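Local coordinates for protein ribosomal RNA small subunit methyltransferase E (Thermotoga maritima, PDB 1Z85) that probably methylates the N3 position of a specific uridine in 16S ribosomal RNA, using S-adenosyl-L-methionine as methyl donor, at residues B[24-29]-B[55-60]; B[90-95]-B[100-105]; B[109-114]-B[222-227]. All coordinates share one frame; numbering follows the deposited sequence.

Interaction 1: B[24-29]-B[55-60]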
# COMPACT_ATOMS: atom_id res chain seq x y z
N GLY B 24 28.84 -28.35 -4.85
CA GLY B 24 28.47 -28.26 -6.27
C GLY B 24 27.00 -28.45 -6.61
O GLY B 24 26.63 -28.43 -7.79
N GLU B 25 26.15 -28.63 -5.61
CA GLU B 25 24.72 -28.76 -5.85
C GLU B 25 23.90 -27.77 -5.01
O GLU B 25 24.39 -27.22 -4.01
CB GLU B 25 24.29 -30.21 -5.59
CG GLU B 25 24.23 -30.59 -4.10
CD GLU B 25 24.07 -32.09 -3.90
OE1 GLU B 25 23.41 -32.73 -4.76
OE2 GLU B 25 24.61 -32.62 -2.89
N VAL B 26 22.67 -27.53 -5.43
CA VAL B 26 21.71 -26.83 -4.61
C VAL B 26 20.65 -27.87 -4.27
O VAL B 26 20.17 -28.58 -5.16
CB VAL B 26 21.12 -25.60 -5.33
CG1 VAL B 26 20.12 -24.90 -4.48
CG2 VAL B 26 22.24 -24.61 -5.72
N ILE B 27 20.35 -28.02 -2.98
CA ILE B 27 19.29 -28.92 -2.54
C ILE B 27 18.10 -28.12 -2.07
O ILE B 27 18.25 -27.06 -1.49
CB ILE B 27 19.74 -29.96 -1.44
CG1 ILE B 27 20.13 -29.27 -0.13
CG2 ILE B 27 20.89 -30.87 -1.95
N PHE B 28 16.91 -28.65 -2.31
CA PHE B 28 15.67 -27.94 -2.08
C PHE B 28 14.74 -28.75 -1.20
O PHE B 28 14.65 -29.98 -1.35
CB PHE B 28 14.97 -27.70 -3.41
CG PHE B 28 15.83 -27.01 -4.45
CD1 PHE B 28 16.71 -27.74 -5.23
CD2 PHE B 28 15.70 -25.65 -4.69
CE1 PHE B 28 17.46 -27.12 -6.20
CE2 PHE B 28 16.46 -25.02 -5.66
CZ PHE B 28 17.33 -25.75 -6.42
N ASP B 29 14.03 -28.07 -0.29
CA ASP B 29 13.10 -28.72 0.62
C ASP B 29 11.74 -29.04 -0.03
O ASP B 29 11.54 -28.82 -1.24
CB ASP B 29 12.94 -27.90 1.92
CG ASP B 29 12.23 -26.56 1.72
OD1 ASP B 29 11.82 -26.22 0.59
OD2 ASP B 29 12.06 -25.84 2.73
N PHE B 55 23.66 -14.76 -3.24
CA PHE B 55 24.16 -15.47 -4.40
C PHE B 55 23.06 -16.01 -5.27
O PHE B 55 21.95 -16.34 -4.80
CB PHE B 55 25.16 -16.56 -3.99
CG PHE B 55 26.42 -16.00 -3.39
CD1 PHE B 55 26.46 -15.66 -2.04
CD2 PHE B 55 27.53 -15.76 -4.17
CE1 PHE B 55 27.59 -15.12 -1.46
CE2 PHE B 55 28.68 -15.23 -3.60
CZ PHE B 55 28.70 -14.90 -2.23
N SER B 56 23.39 -16.03 -6.56
CA SER B 56 22.55 -16.62 -7.58
C SER B 56 23.25 -17.87 -8.14
O SER B 56 24.46 -17.85 -8.40
CB SER B 56 22.27 -15.59 -8.69
OG SER B 56 21.58 -16.17 -9.77
N TYR B 57 22.50 -18.96 -8.32
CA TYR B 57 23.02 -20.18 -8.91
C TYR B 57 22.21 -20.58 -10.15
O TYR B 57 20.98 -20.68 -10.11
CB TYR B 57 23.04 -21.33 -7.90
CG TYR B 57 23.74 -20.98 -6.60
CD1 TYR B 57 23.04 -20.34 -5.56
CD2 TYR B 57 25.09 -21.26 -6.41
CE1 TYR B 57 23.68 -19.99 -4.37
CE2 TYR B 57 25.74 -20.92 -5.21
CZ TYR B 57 25.04 -20.29 -4.21
OH TYR B 57 25.66 -19.96 -3.03
N THR B 58 22.90 -20.76 -11.26
CA THR B 58 22.29 -21.31 -12.45
C THR B 58 22.62 -22.78 -12.40
O THR B 58 23.79 -23.15 -12.26
CB THR B 58 22.86 -20.64 -13.69
OG1 THR B 58 22.66 -19.22 -13.57
CG2 THR B 58 22.18 -21.18 -14.96
N CYS B 59 21.58 -23.60 -12.46
CA CYS B 59 21.68 -25.04 -12.20
C CYS B 59 20.91 -25.88 -13.22
O CYS B 59 19.98 -25.40 -13.89
CB CYS B 59 21.17 -25.38 -10.79
SG CYS B 59 21.67 -24.29 -9.45
N ILE B 60 21.31 -27.14 -13.34
CA ILE B 60 20.57 -28.14 -14.08
C ILE B 60 19.88 -29.09 -13.09
O ILE B 60 20.54 -29.72 -12.27
CB ILE B 60 21.47 -28.94 -15.04
CG1 ILE B 60 22.34 -27.98 -15.86
CG2 ILE B 60 20.60 -29.86 -15.93
CD1 ILE B 60 23.02 -28.61 -17.09

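Interaction 2: B[90-95]-B[100-105]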
# COMPACT_ATOMS: atom_id res chain seq x y z
N VAL B 90 11.08 -2.83 13.65
CA VAL B 90 10.44 -3.61 14.71
C VAL B 90 8.99 -3.83 14.32
O VAL B 90 8.24 -2.84 14.16
CB VAL B 90 10.46 -2.90 16.04
CG1 VAL B 90 9.72 -3.69 17.08
CG2 VAL B 90 11.91 -2.66 16.45
N VAL B 91 8.67 -5.10 14.03
CA VAL B 91 7.33 -5.58 13.67
C VAL B 91 6.62 -6.12 14.92
O VAL B 91 7.16 -6.95 15.66
CB VAL B 91 7.44 -6.66 12.59
CG1 VAL B 91 6.06 -7.34 12.27
CG2 VAL B 91 8.07 -6.05 11.30
N PRO B 92 5.42 -5.58 15.20
CA PRO B 92 4.67 -6.09 16.33
C PRO B 92 4.17 -7.51 16.06
O PRO B 92 3.72 -7.81 14.94
CB PRO B 92 3.50 -5.11 16.45
CG PRO B 92 3.36 -4.49 15.09
CD PRO B 92 4.74 -4.49 14.49
N ILE B 93 4.29 -8.37 17.08
CA ILE B 93 3.71 -9.69 17.10
C ILE B 93 2.23 -9.53 17.42
O ILE B 93 1.86 -9.23 18.54
CB ILE B 93 4.39 -10.60 18.12
CG1 ILE B 93 5.84 -10.87 17.70
CG2 ILE B 93 3.67 -11.90 18.24
CD1 ILE B 93 6.72 -11.49 18.82
N GLY B 94 1.40 -9.68 16.37
CA GLY B 94 -0.05 -9.43 16.46
C GLY B 94 -0.80 -10.36 15.53
O GLY B 94 -0.32 -11.44 15.21
N ARG B 95 -2.01 -9.99 15.15
CA ARG B 95 -2.83 -10.82 14.30
C ARG B 95 -2.07 -11.17 13.06
O ARG B 95 -1.40 -10.28 12.44
CB ARG B 95 -4.14 -10.12 13.95
CG ARG B 95 -5.07 -10.09 15.14
CD ARG B 95 -6.46 -9.62 14.79
NE ARG B 95 -6.44 -8.25 14.26
CZ ARG B 95 -6.76 -7.95 13.00
NH1 ARG B 95 -7.13 -8.90 12.16
NH2 ARG B 95 -6.74 -6.70 12.57
N ARG B 100 1.95 -10.81 8.68
CA ARG B 100 2.42 -11.32 7.41
C ARG B 100 2.64 -10.17 6.44
O ARG B 100 3.64 -10.11 5.75
CB ARG B 100 1.40 -12.32 6.86
CG ARG B 100 1.78 -12.95 5.52
CD ARG B 100 0.52 -13.63 4.91
NE ARG B 100 0.51 -13.94 3.48
CZ ARG B 100 1.31 -14.79 2.82
NH1 ARG B 100 2.33 -15.41 3.41
NH2 ARG B 100 1.11 -14.97 1.50
N PHE B 101 1.67 -9.25 6.40
CA PHE B 101 1.73 -8.01 5.59
C PHE B 101 2.97 -7.17 5.87
O PHE B 101 3.68 -6.78 4.95
CB PHE B 101 0.45 -7.15 5.79
CG PHE B 101 0.52 -5.82 5.11
CD1 PHE B 101 0.27 -5.71 3.75
CD2 PHE B 101 0.90 -4.69 5.81
CE1 PHE B 101 0.40 -4.46 3.10
CE2 PHE B 101 1.04 -3.48 5.19
CZ PHE B 101 0.80 -3.34 3.84
N LEU B 102 3.26 -6.94 7.15
CA LEU B 102 4.38 -6.11 7.50
C LEU B 102 5.71 -6.74 7.12
O LEU B 102 6.59 -6.07 6.58
CB LEU B 102 4.40 -5.77 8.98
CG LEU B 102 3.28 -4.85 9.49
CD1 LEU B 102 3.33 -4.80 11.03
CD2 LEU B 102 3.45 -3.46 8.90
N ILE B 103 5.87 -8.03 7.42
CA ILE B 103 7.01 -8.78 6.95
C ILE B 103 7.19 -8.75 5.42
O ILE B 103 8.31 -8.61 4.93
CB ILE B 103 6.86 -10.26 7.31
CG1 ILE B 103 6.80 -10.45 8.83
CG2 ILE B 103 8.02 -11.06 6.76
CD1 ILE B 103 6.29 -11.85 9.21
N GLU B 104 6.11 -8.90 4.68
CA GLU B 104 6.19 -8.90 3.19
C GLU B 104 6.68 -7.57 2.67
O GLU B 104 7.51 -7.49 1.74
CB GLU B 104 4.84 -9.27 2.59
CG GLU B 104 4.59 -10.81 2.53
CD GLU B 104 3.17 -11.29 2.09
OE1 GLU B 104 2.27 -10.47 1.72
OE2 GLU B 104 2.96 -12.53 2.18
N LYS B 105 6.15 -6.52 3.26
CA LYS B 105 6.56 -5.13 2.95
C LYS B 105 7.95 -4.83 3.32
O LYS B 105 8.64 -4.12 2.60
CB LYS B 105 5.62 -4.15 3.63
CG LYS B 105 4.35 -3.81 2.80
CD LYS B 105 3.81 -5.03 2.06
CE LYS B 105 3.31 -4.71 0.70
NZ LYS B 105 3.08 -5.96 -0.13

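Interaction 3: B[109-114]-B[222-227]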
# COMPACT_ATOMS: atom_id res chain seq x y z
N LEU B 109 10.54 -3.48 0.54
CA LEU B 109 11.06 -2.13 0.71
C LEU B 109 12.51 -2.07 1.14
O LEU B 109 12.99 -1.02 1.64
CB LEU B 109 10.20 -1.36 1.75
CG LEU B 109 8.73 -1.18 1.31
CD1 LEU B 109 7.87 -0.62 2.40
CD2 LEU B 109 8.66 -0.31 0.07
N GLY B 110 13.23 -3.16 0.98
CA GLY B 110 14.65 -3.14 1.24
C GLY B 110 15.11 -3.08 2.68
O GLY B 110 16.27 -2.77 2.97
N VAL B 111 14.24 -3.40 3.62
CA VAL B 111 14.66 -3.56 5.01
C VAL B 111 15.66 -4.71 5.14
O VAL B 111 15.50 -5.76 4.52
CB VAL B 111 13.41 -3.78 5.92
CG1 VAL B 111 13.78 -4.21 7.31
CG2 VAL B 111 12.52 -2.53 5.93
N ASP B 112 16.71 -4.46 5.94
CA ASP B 112 17.81 -5.43 6.18
C ASP B 112 17.60 -6.37 7.37
O ASP B 112 18.00 -7.52 7.32
CB ASP B 112 19.15 -4.68 6.37
CG ASP B 112 19.52 -3.88 5.15
OD1 ASP B 112 19.66 -4.46 4.05
OD2 ASP B 112 19.63 -2.66 5.26
N GLU B 113 16.94 -5.87 8.43
CA GLU B 113 16.64 -6.67 9.64
C GLU B 113 15.23 -6.44 10.17
O GLU B 113 14.81 -5.31 10.35
CB GLU B 113 17.61 -6.35 10.78
CG GLU B 113 19.05 -6.48 10.37
CD GLU B 113 19.91 -7.36 11.32
OE1 GLU B 113 19.35 -8.12 12.20
OE2 GLU B 113 21.15 -7.30 11.11
N ILE B 114 14.51 -7.54 10.43
CA ILE B 114 13.20 -7.51 11.08
C ILE B 114 13.36 -8.02 12.54
O ILE B 114 14.02 -9.03 12.81
CB ILE B 114 12.24 -8.41 10.33
CG1 ILE B 114 12.27 -8.05 8.84
CG2 ILE B 114 10.83 -8.32 10.93
CD1 ILE B 114 11.38 -8.90 7.98
N LEU B 222 3.71 3.81 3.34
CA LEU B 222 4.16 5.17 3.14
C LEU B 222 5.33 5.52 4.08
O LEU B 222 6.32 6.15 3.68
CB LEU B 222 2.99 6.11 3.35
CG LEU B 222 3.17 7.50 2.83
CD1 LEU B 222 3.41 7.46 1.32
CD2 LEU B 222 1.93 8.28 3.24
N THR B 223 5.23 5.09 5.32
CA THR B 223 6.27 5.42 6.31
C THR B 223 7.58 4.72 6.05
O THR B 223 8.61 5.35 5.93
CB THR B 223 5.76 5.09 7.72
OG1 THR B 223 4.61 5.90 7.98
CG2 THR B 223 6.82 5.37 8.75
N VAL B 224 7.54 3.40 5.97
CA VAL B 224 8.75 2.62 5.77
C VAL B 224 9.27 2.85 4.37
O VAL B 224 10.47 2.88 4.12
CB VAL B 224 8.44 1.12 5.98
CG1 VAL B 224 9.67 0.24 5.67
CG2 VAL B 224 7.94 0.89 7.36
N GLY B 225 8.36 3.00 3.43
CA GLY B 225 8.73 3.23 2.03
C GLY B 225 9.38 4.56 1.73
O GLY B 225 10.31 4.64 0.93
N TYR B 226 8.89 5.62 2.38
CA TYR B 226 9.55 6.92 2.28
C TYR B 226 10.96 6.88 2.85
O TYR B 226 11.91 7.40 2.26
CB TYR B 226 8.75 7.97 3.04
CG TYR B 226 9.50 9.28 3.21
CD1 TYR B 226 9.74 10.15 2.12
CD2 TYR B 226 9.98 9.65 4.45
CE1 TYR B 226 10.43 11.35 2.30
CE2 TYR B 226 10.65 10.85 4.63
CZ TYR B 226 10.88 11.69 3.57
OH TYR B 226 11.57 12.86 3.80
N ILE B 227 11.09 6.29 4.03
CA ILE B 227 12.38 6.15 4.65
C ILE B 227 13.35 5.32 3.77
O ILE B 227 14.47 5.71 3.56
CB ILE B 227 12.21 5.54 6.09
CG1 ILE B 227 11.59 6.60 7.03
CG2 ILE B 227 13.58 5.07 6.62
CD1 ILE B 227 10.86 6.09 8.27

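Interaction 1: B[24-29]-B[55-60]
V26, Y57 and C59 meet through apolar atoms alone, and one methyl group carries the whole contact. V26 CG2 lies 3.8 Å from C59 SG and 4.0 Å from Y57 CB, so it bridges two side chains that issue from the same side of strand 55-64. The CG1 methyl is anti to the backbone N (chi1 179°), which turns CG2 away from the carbonyl carbon and into the angle between tyrosine and cysteine. The methyl approaches Y57 obliquely, near the root of the ring, with 4.0 Å from Y57 CG to V26 CG2. All three residues are buried, and strand 69-78, which lies between the two strands in the sheet, supplies further packing through I73 against V26 and A71 against C59.

Hydrogen bonding serves these strands elsewhere. No hydrogen bond passes directly between 24-29 and 55-60; V26 instead pairs through its backbone with A71. At the polar end of Y57, the hydroxyl OH bonds to D51 OD2, tethering the far end of a ring whose root is packed against V26.

Charged partners lie beyond the apolar patch. D29 caps the following helix through E32 N and also forms a salt bridge with R136, on helix 128-142.

Here side chains from strands two places apart meet across the strand between them, inside a curled mixed sheet, an arrangement consistent with the barrel-like core of the PUA-type domain, which probably binds RNA in this family.

Interaction 2: B[90-95]-B[100-105]
This is apolar helix-on-sheet packing, in which L102 of helix 96-108 lies against V91 and P92 at the end of strand 87-92, deep in the methyltransferase domain. The leucine methyl CD1 does most of the touching: it sits 3.7 Å from P92 CD and 3.9 Å from V91 CG1. The CB atom of L102 adds a second point, 4.0 Å from V91 CG1. V91 and L102 run past each other in opposite directions, whereas the proline ring is crossed at about a right angle. A chi1 of 173° sets CG1 of V91 beside its carbonyl carbon, where it, rather than CG2, meets the leucine.

Strand 87-92, helix 96-108 and strand 113-117 form a beta-alpha-beta unit of the parallel sheet in a SPOUT methyltransferase, and the contact seats the crossover helix on the strand that precedes it. No hydrogen bond joins the two segments. V91 also packs on F116 of the next strand, while L102 continues onto F216 and A220 of helix 216-230. Beyond the strand end, R95 stands at the N-cap position of the helix, and its NE forms a salt bridge with E189 OE1.

Interaction 3: B[109-114]-B[222-227]
L109, just past the end of helix 96-108, packs against V224 on the C-terminal helix, 216-230, of the SPOUT alpha/beta knot fold, and all the residues that touch are buried. The closer half of the contact belongs to L109. L109 CD1 is 3.8 Å from both V224 CG1 and G225 N, while L109 CD2 approaches G225 CA at 4.0 Å. Both methyls lie against the helix at G225, whose lack of a side chain lets the leucine reach main-chain atoms, and the CA atoms of L109 and G225 are 6.0 Å apart. L109 and V224 meet at a slant.

V111 makes the sparser half. It reaches the helix by one pair of methyls, crosses V224 at about a right angle, and also packs on C106 of helix 96-108 and on L87 and V89 of strand 87-92. Between the two lies G110, partly exposed and without contact to the helix. With phi 74° it is the C-prime residue of a Schellman motif that closes helix 96-108, its N bonding to V107 O and V111 N to C106 O. D112 is also partly exposed; its OD2 forms a salt bridge with K233 NZ and accepts a hydrogen bond from L87 N.

The second subunit also reaches this region: its T218 packs on L109, and Y226 packs on Y226 of that subunit. Within the chain, V224 CG1 serves both halves, meeting L109 on the tight side and, on the sparse side, V111 CG2, which stands 4.0 Å from V224 CG1.

Overall arrangement
Along the chain the three contacts come in series, and they fall into two modules. Interaction 1 belongs to the curled N-terminal sheet of the PUA-type domain; its centre lies about 30 Å from that of interaction 2 and 29 Å from that of interaction 3, with no touch. Interactions 2 and 3 share the parallel sheet of the SPOUT domain, their centres about 12 Å apart. They meet directly where V91 CG2 lies 3.6 Å from I114 CG2, on neighbouring strands 87-92 and 113-117. Through L102, helix 96-108 also packs on F216 and A220 of helix 216-230, giving one core, consistent with a catalytic domain to which a separate, probably RNA-binding module is joined.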